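Local coordinates for probable oxidoreductase (Mycobacterium abscessus, PDB 4EYE), which is probably an oxidoreductase of the medium-chain dehydrogenase/reductase superfamily, related to the quinone oxidoreductases, at residues 29-33 and 65-70; 49-55 and 116-122; 58-64 and 83-87; 80-84 and 109-115. One frame throughout, in Å; residues are numbered along the deposited sequence.

Interactions 3 and 4 share G83 and I84, their centres lie about 7 Å apart, and D64 OD2 lies 2.8 Å from Y114 OH, a weak hydrogen bond. Interaction 2 packs beside both, about 14 Å from interaction 3 and about 11 Å from interaction 4 between centres, with V55 CB 3.2 Å from A115 O. Interaction 1 sits at the far end of helix 62-68, whose start belongs to interaction 3; it meets interaction 4 through M67 and L30 on F80, and stays about 12 Å from interaction 2 at the nearest atoms. The I84 side chain lies about 3 Å from a bound methylpentanediol, probably from the crystallisation liquor, though it may mark a pocket.

Interaction 1 (29-33 and 65-70); sequences SLSGP and YLMTKG
T68 holds OG1 in the crowded position between its backbone N and carbonyl carbon (chi1 75°), and this turns the hydroxyl both back along the helix and out toward G32. T68 OG1 donates to Y65 O at 2.7 Å, in the carbonyl plane and on a lone pair, and also lies 3.3 Å from G32 CA. L30 places CG anti to its carbonyl carbon (chi1 -67°) and forks over the helix end, CD1 resting on G70 CA at 3.8 Å and CD2 touching M67 O.

A single hydrogen bond joins the two segments. G32 N gives its proton to T68 O at 2.8 Å, bent to 142° at the hydrogen and arriving from above the carbonyl plane. The CA-H of L30 leans on this same T68 O, so the oxygen is approached twice from the 29-33 loop. G32 packs closely against K69, with CA 3.6 Å from K69 CG. The K69 chain bends and carries NZ to a salt bridge with E71 and a weak bond to Y65 OH. At the other flank P33 CD meets the edge of the Y65 ring, 3.8 Å from CE1 and near the ring plane; helix 322-330 packs on both residues.

The loop after strand 21-27 therefore rests on the C-terminal end of helix 62-68, which closes in a Schellman motif with G70 at positive phi.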
# COMPACT_ATOMS: atom_id res chain seq x y z
N SER A 29 6.34 -23.64 0.18
CA SER A 29 5.24 -24.25 -0.55
C SER A 29 4.28 -23.12 -0.93
O SER A 29 4.50 -21.97 -0.53
CB SER A 29 4.54 -25.30 0.32
OG SER A 29 3.72 -24.70 1.30
N LEU A 30 3.22 -23.44 -1.67
CA LEU A 30 2.19 -22.46 -1.96
C LEU A 30 0.97 -22.67 -1.07
O LEU A 30 -0.17 -22.43 -1.48
CB LEU A 30 1.81 -22.45 -3.45
CG LEU A 30 2.87 -21.97 -4.45
CD1 LEU A 30 2.32 -21.94 -5.87
CD2 LEU A 30 3.42 -20.59 -4.05
N SER A 31 1.21 -23.05 0.18
CA SER A 31 0.14 -23.31 1.14
C SER A 31 -0.26 -22.06 1.95
O SER A 31 -1.00 -22.17 2.93
CB SER A 31 0.58 -24.42 2.10
OG SER A 31 1.68 -23.96 2.90
N GLY A 32 0.20 -20.87 1.55
CA GLY A 32 -0.07 -19.66 2.33
C GLY A 32 0.93 -19.50 3.47
O GLY A 32 2.03 -20.09 3.42
N PRO A 33 0.57 -18.72 4.51
CA PRO A 33 1.46 -18.44 5.65
C PRO A 33 2.09 -19.66 6.32
O PRO A 33 3.24 -19.59 6.76
CB PRO A 33 0.55 -17.69 6.64
CG PRO A 33 -0.38 -16.94 5.76
CD PRO A 33 -0.66 -17.89 4.59
N TYR A 65 0.95 -11.77 0.55
CA TYR A 65 0.08 -12.84 1.03
C TYR A 65 -0.46 -13.73 -0.11
O TYR A 65 -0.42 -14.97 -0.06
CB TYR A 65 -1.07 -12.19 1.81
CG TYR A 65 -2.19 -13.15 2.14
CD1 TYR A 65 -1.95 -14.29 2.88
CD2 TYR A 65 -3.49 -12.91 1.72
CE1 TYR A 65 -2.96 -15.18 3.18
CE2 TYR A 65 -4.51 -13.81 2.00
CZ TYR A 65 -4.22 -14.95 2.73
OH TYR A 65 -5.20 -15.86 3.05
N LEU A 66 -0.95 -13.09 -1.16
CA LEU A 66 -1.45 -13.80 -2.34
C LEU A 66 -0.35 -14.68 -2.93
O LEU A 66 -0.63 -15.81 -3.35
CB LEU A 66 -1.99 -12.81 -3.42
CG LEU A 66 -3.25 -11.97 -3.04
CD1 LEU A 66 -3.85 -11.12 -4.19
CD2 LEU A 66 -4.36 -12.89 -2.51
N MET A 67 0.89 -14.17 -2.95
CA MET A 67 2.01 -14.91 -3.51
C MET A 67 2.28 -16.17 -2.69
O MET A 67 2.57 -17.20 -3.25
CB MET A 67 3.26 -14.05 -3.60
CG MET A 67 3.17 -13.08 -4.74
SD MET A 67 4.64 -12.05 -4.95
CE MET A 67 5.65 -13.14 -5.89
N THR A 68 2.14 -16.07 -1.37
CA THR A 68 2.32 -17.25 -0.54
C THR A 68 1.29 -18.37 -0.81
O THR A 68 1.55 -19.54 -0.49
CB THR A 68 2.33 -16.93 0.94
OG1 THR A 68 1.01 -16.66 1.41
CG2 THR A 68 3.29 -15.76 1.20
N LYS A 69 0.16 -18.01 -1.42
CA LYS A 69 -0.87 -19.00 -1.81
C LYS A 69 -0.87 -19.37 -3.28
O LYS A 69 -1.74 -20.08 -3.70
CB LYS A 69 -2.27 -18.48 -1.46
CG LYS A 69 -2.48 -18.24 0.02
CD LYS A 69 -3.91 -18.00 0.38
CE LYS A 69 -4.50 -16.82 -0.39
NZ LYS A 69 -5.90 -16.49 0.04
N GLY A 70 0.07 -18.83 -4.05
CA GLY A 70 0.07 -18.96 -5.50
C GLY A 70 -1.14 -18.33 -6.18
O GLY A 70 -1.57 -18.83 -7.23

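Interaction 2 (49-55 and 116-122); sequences NVVVVDV and ERVAVAP
E116 O is gripped by two donors: V55 N, at 3.0 Å and from above the carbonyl plane, and a water at 2.8 Å. The water also donates to V55 O, so it ties together the carbonyls of both segments at this end of the pair. Next along, V53 and V118 exchange N-H...O bonds in both directions, as do V51 and V120. V53 N reaches V118 O at 2.9 Å, nearly along the C=O axis.

Strands 51-55 and 117-120 thus run antiparallel, at 153° between directions, as neighbours in the curled sheet of the GroES-like domain; strand 85-92 borders strand 51-55 on its other edge. Between the hydrogen-bonded pairs the CA-H groups fill in, R117 CA coming 3.2 Å from V53 O.

V51, V53, V118 and V120 point to one face. V118 sets CG1 between its backbone N and carbonyl carbon (chi1 68°), where it meets V55 CG2 at 3.8 Å and V53 CB at nearly the same range. D54 and R117 lie side by side on the other face. D54 OD1 rests 3.5 Å from R117 CG, but it is well out of the guanidinium plane and its salt bridge to NE is long, a matter of charge alone; the firmer partner of this carboxylate is R91, through OD2. At the far end P122 CD presses on N49 O at 3.2 Å.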
# COMPACT_ATOMS: atom_id res chain seq x y z
N ASN A 49 25.05 -3.02 -11.34
CA ASN A 49 23.74 -2.43 -11.55
C ASN A 49 22.75 -2.80 -10.43
O ASN A 49 21.57 -2.94 -10.68
CB ASN A 49 23.22 -2.81 -12.95
CG ASN A 49 21.94 -2.05 -13.34
OD1 ASN A 49 21.82 -0.84 -13.12
ND2 ASN A 49 20.96 -2.77 -13.94
N VAL A 50 23.23 -2.99 -9.21
CA VAL A 50 22.34 -3.27 -8.09
C VAL A 50 22.68 -2.42 -6.87
O VAL A 50 23.81 -1.97 -6.69
CB VAL A 50 22.28 -4.76 -7.66
CG1 VAL A 50 21.65 -5.62 -8.74
CG2 VAL A 50 23.64 -5.29 -7.31
N VAL A 51 21.65 -2.14 -6.10
CA VAL A 51 21.78 -1.43 -4.85
C VAL A 51 21.38 -2.44 -3.82
O VAL A 51 20.31 -3.03 -3.90
CB VAL A 51 20.83 -0.23 -4.75
CG1 VAL A 51 21.01 0.45 -3.39
CG2 VAL A 51 21.07 0.73 -5.92
N VAL A 52 22.26 -2.67 -2.86
CA VAL A 52 21.96 -3.57 -1.76
C VAL A 52 21.58 -2.70 -0.58
O VAL A 52 22.30 -1.76 -0.25
CB VAL A 52 23.18 -4.46 -1.42
CG1 VAL A 52 22.90 -5.30 -0.18
CG2 VAL A 52 23.57 -5.32 -2.64
N VAL A 53 20.44 -3.02 0.03
CA VAL A 53 19.86 -2.29 1.18
C VAL A 53 19.84 -3.23 2.38
O VAL A 53 19.36 -4.37 2.27
CB VAL A 53 18.40 -1.83 0.90
CG1 VAL A 53 17.82 -1.05 2.07
CG2 VAL A 53 18.32 -0.92 -0.34
N ASP A 54 20.36 -2.74 3.52
CA ASP A 54 20.13 -3.36 4.80
C ASP A 54 18.71 -3.02 5.28
O ASP A 54 18.39 -1.87 5.60
CB ASP A 54 21.16 -2.90 5.88
CG ASP A 54 22.55 -3.48 5.64
OD1 ASP A 54 22.76 -4.24 4.67
OD2 ASP A 54 23.47 -3.18 6.40
N VAL A 55 17.88 -4.05 5.37
CA VAL A 55 16.44 -3.86 5.60
C VAL A 55 16.24 -3.56 7.08
O VAL A 55 16.66 -4.37 7.92
CB VAL A 55 15.63 -5.11 5.16
CG1 VAL A 55 14.14 -4.96 5.47
CG2 VAL A 55 15.83 -5.37 3.65
N GLU A 116 17.16 -9.84 5.70
CA GLU A 116 18.05 -8.86 6.32
C GLU A 116 18.63 -7.91 5.30
O GLU A 116 18.94 -6.80 5.64
CB GLU A 116 19.16 -9.58 7.10
CG GLU A 116 18.57 -10.28 8.32
CD GLU A 116 19.54 -11.14 9.10
OE1 GLU A 116 20.58 -11.63 8.56
OE2 GLU A 116 19.20 -11.38 10.27
N ARG A 117 18.82 -8.39 4.07
CA ARG A 117 19.26 -7.54 2.97
C ARG A 117 18.49 -7.85 1.68
O ARG A 117 18.05 -8.99 1.46
CB ARG A 117 20.76 -7.71 2.69
CG ARG A 117 21.66 -7.47 3.88
CD ARG A 117 23.14 -7.60 3.46
NE ARG A 117 23.98 -7.78 4.61
CZ ARG A 117 25.28 -8.04 4.57
NH1 ARG A 117 25.92 -8.14 3.40
NH2 ARG A 117 25.95 -8.17 5.69
N VAL A 118 18.37 -6.83 0.84
CA VAL A 118 17.71 -6.96 -0.44
C VAL A 118 18.52 -6.23 -1.55
O VAL A 118 19.13 -5.19 -1.32
CB VAL A 118 16.25 -6.44 -0.36
CG1 VAL A 118 16.21 -4.91 -0.14
CG2 VAL A 118 15.41 -6.91 -1.55
N ALA A 119 18.57 -6.85 -2.73
CA ALA A 119 19.25 -6.28 -3.90
C ALA A 119 18.16 -5.77 -4.82
O ALA A 119 17.22 -6.50 -5.10
CB ALA A 119 20.08 -7.34 -4.64
N VAL A 120 18.22 -4.53 -5.25
CA VAL A 120 17.20 -3.99 -6.15
C VAL A 120 17.84 -3.10 -7.20
O VAL A 120 18.97 -2.63 -7.03
CB VAL A 120 16.12 -3.17 -5.46
CG1 VAL A 120 15.55 -3.89 -4.23
CG2 VAL A 120 16.59 -1.78 -5.13
N ALA A 121 17.11 -2.87 -8.28
CA ALA A 121 17.62 -2.05 -9.37
C ALA A 121 17.68 -0.60 -8.85
O ALA A 121 16.83 -0.18 -8.04
CB ALA A 121 16.70 -2.17 -10.60
N PRO A 122 18.66 0.17 -9.32
CA PRO A 122 18.73 1.59 -8.93
C PRO A 122 17.45 2.35 -9.24
O PRO A 122 17.08 3.20 -8.48
CB PRO A 122 19.89 2.12 -9.77
CG PRO A 122 20.73 0.93 -10.02
CD PRO A 122 19.85 -0.27 -10.06
O HOH W 1 18.75 -5.84 8.25

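Interaction 3 (58-64 and 83-87); sequences AGVCFPD and GIETA
Above the plane of the D64 carboxylate, 51° out of it, stands C61 N, which donates to D64 OD2 at 2.9 Å, while G83 CA and I84 N of the other segment come up to D64 OD1. D64 OD1 lies 3.4 Å from G83 CA. The single N-H of I84 is shared between a weak, bent bond to D64 OD1 at 3.2 Å and a water that also lies by D64 OD2. A second water bridges OD1 to G83 N, and Y114 OH adds a weak bond to OD2; together these contacts probably limit the rotation of the carboxylate.

C61 is the N-cap of helix 62-68, and the D64 side chain accepts its backbone N-H. Upstream, strand 57-59 of the GroES-like domain pairs antiparallel with strand 85-92. G59 N donates to E85 O at 2.9 Å, and a water spans G59 O and E85 O.

E85, extended beyond CG, brings OE1 to 3.5 Å from G59 CA, a fit that leaves no room for a side chain there. OE1 finds its charge partner in K337, and E85 OE2 accepts a hydrogen bond from A142 N. I84 CD1 packs on P63 CB at 3.9 Å.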
# COMPACT_ATOMS: atom_id res chain seq x y z
N ALA A 58 10.33 -4.26 6.62
CA ALA A 58 9.74 -4.88 5.41
C ALA A 58 8.24 -4.79 5.49
O ALA A 58 7.63 -5.28 6.45
CB ALA A 58 10.15 -6.36 5.32
N GLY A 59 7.62 -4.20 4.50
CA GLY A 59 6.18 -4.11 4.51
C GLY A 59 5.51 -5.44 4.25
O GLY A 59 6.01 -6.25 3.48
N VAL A 60 4.38 -5.66 4.92
CA VAL A 60 3.46 -6.74 4.60
C VAL A 60 2.33 -6.10 3.76
O VAL A 60 1.71 -5.08 4.15
CB VAL A 60 2.95 -7.41 5.89
CG1 VAL A 60 1.92 -8.52 5.60
CG2 VAL A 60 4.16 -7.98 6.66
N CYS A 61 2.12 -6.63 2.56
CA CYS A 61 1.02 -6.17 1.72
C CYS A 61 0.21 -7.37 1.17
O CYS A 61 0.68 -8.54 1.21
CB CYS A 61 1.55 -5.32 0.59
SG CYS A 61 2.48 -6.22 -0.69
N PHE A 62 -0.95 -7.07 0.60
CA PHE A 62 -1.84 -8.10 0.09
C PHE A 62 -1.18 -8.95 -1.01
O PHE A 62 -1.32 -10.15 -0.99
CB PHE A 62 -3.18 -7.49 -0.37
CG PHE A 62 -4.28 -8.52 -0.54
CD1 PHE A 62 -4.75 -9.22 0.54
CD2 PHE A 62 -4.81 -8.80 -1.78
CE1 PHE A 62 -5.75 -10.20 0.39
CE2 PHE A 62 -5.82 -9.75 -1.94
CZ PHE A 62 -6.28 -10.45 -0.85
N PRO A 63 -0.43 -8.34 -1.94
CA PRO A 63 0.27 -9.19 -2.93
C PRO A 63 1.21 -10.22 -2.32
O PRO A 63 1.25 -11.37 -2.79
CB PRO A 63 1.03 -8.19 -3.79
CG PRO A 63 0.16 -6.95 -3.75
CD PRO A 63 -0.39 -6.92 -2.33
N ASP A 64 1.91 -9.85 -1.24
CA ASP A 64 2.81 -10.79 -0.57
C ASP A 64 2.05 -12.01 -0.15
O ASP A 64 2.44 -13.15 -0.42
CB ASP A 64 3.47 -10.23 0.72
CG ASP A 64 4.24 -8.96 0.52
OD1 ASP A 64 4.84 -8.72 -0.57
OD2 ASP A 64 4.35 -8.21 1.54
N GLY A 83 7.99 -10.50 -0.34
CA GLY A 83 8.09 -9.13 0.19
C GLY A 83 8.49 -8.15 -0.88
O GLY A 83 9.62 -8.26 -1.46
N ILE A 84 7.59 -7.24 -1.17
CA ILE A 84 7.78 -6.28 -2.23
C ILE A 84 8.39 -4.98 -1.74
O ILE A 84 9.05 -4.31 -2.51
CB ILE A 84 6.46 -5.96 -2.93
CG1 ILE A 84 5.95 -7.19 -3.71
CG2 ILE A 84 6.61 -4.68 -3.73
CD1 ILE A 84 4.62 -6.91 -4.47
N GLU A 85 8.16 -4.62 -0.50
CA GLU A 85 8.43 -3.27 -0.00
C GLU A 85 9.44 -3.34 1.12
O GLU A 85 9.20 -4.06 2.08
CB GLU A 85 7.18 -2.71 0.70
CG GLU A 85 5.97 -2.50 -0.09
CD GLU A 85 4.81 -2.14 0.81
OE1 GLU A 85 4.40 -3.05 1.63
OE2 GLU A 85 4.33 -1.00 0.69
N THR A 86 10.51 -2.55 1.03
CA THR A 86 11.53 -2.42 2.11
C THR A 86 11.97 -0.99 2.33
O THR A 86 11.88 -0.14 1.40
CB THR A 86 12.80 -3.28 1.85
OG1 THR A 86 13.40 -2.96 0.59
CG2 THR A 86 12.45 -4.82 1.89
N ALA A 87 12.45 -0.72 3.54
CA ALA A 87 13.10 0.50 3.85
C ALA A 87 14.27 0.18 4.77
O ALA A 87 14.19 -0.71 5.64
CB ALA A 87 12.13 1.50 4.49
O HOH W 2 8.58 -6.74 2.10
O HOH W 3 5.46 -5.90 0.68
O HOH W 4 6.03 -10.83 -2.24

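Interaction 4 (80-84 and 109-115); sequences FVPGI and NFIGGYA
Two loops of the GroES-like domain lock together where Y114, the centre of an inverse gamma turn, covers the P82-G83 peptide with one face of its ring. G83 N stands 4.2 Å above the ring plane, over its centre, and P82 C is offset toward the rim. The P82 and Y114 side chains run at about a right angle to each other, P82 CB lying 3.8 Å from Y114 CE2. Setting CG anti to the carbonyl carbon (chi1 -61°) swings the Y114 ring over this peptide. Y114 N donates to P82 O at 2.9 Å, in the carbonyl plane.

Three further backbone bonds follow. G112 N reaches V81 O at 2.8 Å from above the carbonyl plane; G113 N donates to G83 O through a bent bond (133° at the hydrogen); and N109 N finds a lone pair of I84 O at 3.0 Å. A water lies within donating distance of G83 O and I111 O, though it has more acceptors near it than protons. I84 CG2 presses on N109 O at 3.2 Å.

On the side toward strand 21-27, V81 extends CG1 anti to its backbone N (chi1 175°) to lie 3.5 Å from Y114 O and against A115 CB. F80 CD1 touches I111 CG2 obliquely.

Neither loop has regular secondary structure, yet four backbone hydrogen bonds join them, so each loop probably helps hold the other's shape. G83 and G112 adopt backbone angles that call for glycine, and at G83 and G113 a beta carbon would collide with the facing loop: the close approach requires bare backbone.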
# COMPACT_ATOMS: atom_id res chain seq x y z
N PHE A 80 10.92 -19.27 -2.34
CA PHE A 80 11.20 -17.85 -2.63
C PHE A 80 10.96 -16.98 -1.39
O PHE A 80 10.12 -17.31 -0.51
CB PHE A 80 10.36 -17.31 -3.82
CG PHE A 80 8.89 -17.12 -3.48
CD1 PHE A 80 8.42 -15.93 -2.95
CD2 PHE A 80 7.97 -18.13 -3.71
CE1 PHE A 80 7.08 -15.75 -2.67
CE2 PHE A 80 6.61 -17.95 -3.41
CZ PHE A 80 6.18 -16.77 -2.84
N VAL A 81 11.71 -15.88 -1.30
CA VAL A 81 11.52 -14.90 -0.20
C VAL A 81 10.47 -13.91 -0.63
O VAL A 81 10.69 -13.16 -1.58
CB VAL A 81 12.86 -14.17 0.16
CG1 VAL A 81 12.65 -13.06 1.23
CG2 VAL A 81 13.85 -15.20 0.69
N PRO A 82 9.30 -13.90 0.04
CA PRO A 82 8.31 -12.88 -0.29
C PRO A 82 8.71 -11.49 0.17
O PRO A 82 9.67 -11.33 0.92
CB PRO A 82 7.06 -13.32 0.49
CG PRO A 82 7.39 -14.67 1.05
CD PRO A 82 8.86 -14.74 1.16
N GLY A 83 7.99 -10.50 -0.34
CA GLY A 83 8.09 -9.13 0.19
C GLY A 83 8.49 -8.15 -0.88
O GLY A 83 9.62 -8.26 -1.46
N ILE A 84 7.59 -7.24 -1.17
CA ILE A 84 7.78 -6.28 -2.23
C ILE A 84 8.39 -4.98 -1.74
O ILE A 84 9.05 -4.31 -2.51
CB ILE A 84 6.46 -5.96 -2.93
CG1 ILE A 84 5.95 -7.19 -3.71
CG2 ILE A 84 6.61 -4.68 -3.73
CD1 ILE A 84 4.62 -6.91 -4.47
N ASN A 109 10.75 -4.37 -4.98
CA ASN A 109 11.04 -5.43 -5.96
C ASN A 109 9.90 -6.48 -5.95
O ASN A 109 8.98 -6.38 -5.12
CB ASN A 109 12.38 -6.08 -5.64
CG ASN A 109 13.08 -6.64 -6.87
OD1 ASN A 109 12.60 -6.56 -7.99
ND2 ASN A 109 14.23 -7.22 -6.65
N PHE A 110 9.91 -7.45 -6.86
CA PHE A 110 8.83 -8.45 -6.87
C PHE A 110 8.96 -9.45 -5.73
O PHE A 110 7.93 -9.94 -5.23
CB PHE A 110 8.57 -9.11 -8.26
CG PHE A 110 9.80 -9.48 -9.01
CD1 PHE A 110 10.33 -10.78 -8.88
CD2 PHE A 110 10.43 -8.58 -9.86
CE1 PHE A 110 11.49 -11.15 -9.57
CE2 PHE A 110 11.59 -8.94 -10.56
CZ PHE A 110 12.12 -10.23 -10.41
N ILE A 111 10.19 -9.68 -5.28
CA ILE A 111 10.50 -10.62 -4.19
C ILE A 111 11.64 -10.08 -3.33
O ILE A 111 12.23 -9.06 -3.67
CB ILE A 111 10.97 -12.02 -4.73
CG1 ILE A 111 12.06 -11.85 -5.80
CG2 ILE A 111 9.82 -12.84 -5.26
CD1 ILE A 111 12.60 -13.15 -6.41
N GLY A 112 11.92 -10.76 -2.24
CA GLY A 112 13.15 -10.60 -1.47
C GLY A 112 13.05 -9.71 -0.23
O GLY A 112 14.02 -9.61 0.55
N GLY A 113 11.87 -9.12 -0.01
CA GLY A 113 11.71 -8.14 1.07
C GLY A 113 11.85 -8.66 2.48
O GLY A 113 12.32 -7.92 3.36
N TYR A 114 11.41 -9.93 2.70
CA TYR A 114 11.37 -10.47 4.06
C TYR A 114 12.73 -11.05 4.44
O TYR A 114 12.89 -12.26 4.59
CB TYR A 114 10.26 -11.51 4.26
CG TYR A 114 8.81 -11.10 4.06
CD1 TYR A 114 8.43 -9.80 3.85
CD2 TYR A 114 7.81 -12.07 4.12
CE1 TYR A 114 7.09 -9.45 3.67
CE2 TYR A 114 6.48 -11.76 3.93
CZ TYR A 114 6.11 -10.42 3.73
OH TYR A 114 4.80 -10.14 3.54
N ALA A 115 13.72 -10.17 4.51
CA ALA A 115 15.12 -10.61 4.56
C ALA A 115 15.98 -9.48 5.21
O ALA A 115 15.57 -8.34 5.25
CB ALA A 115 15.65 -10.91 3.17
O HOH W 5 11.79 -6.83 -2.31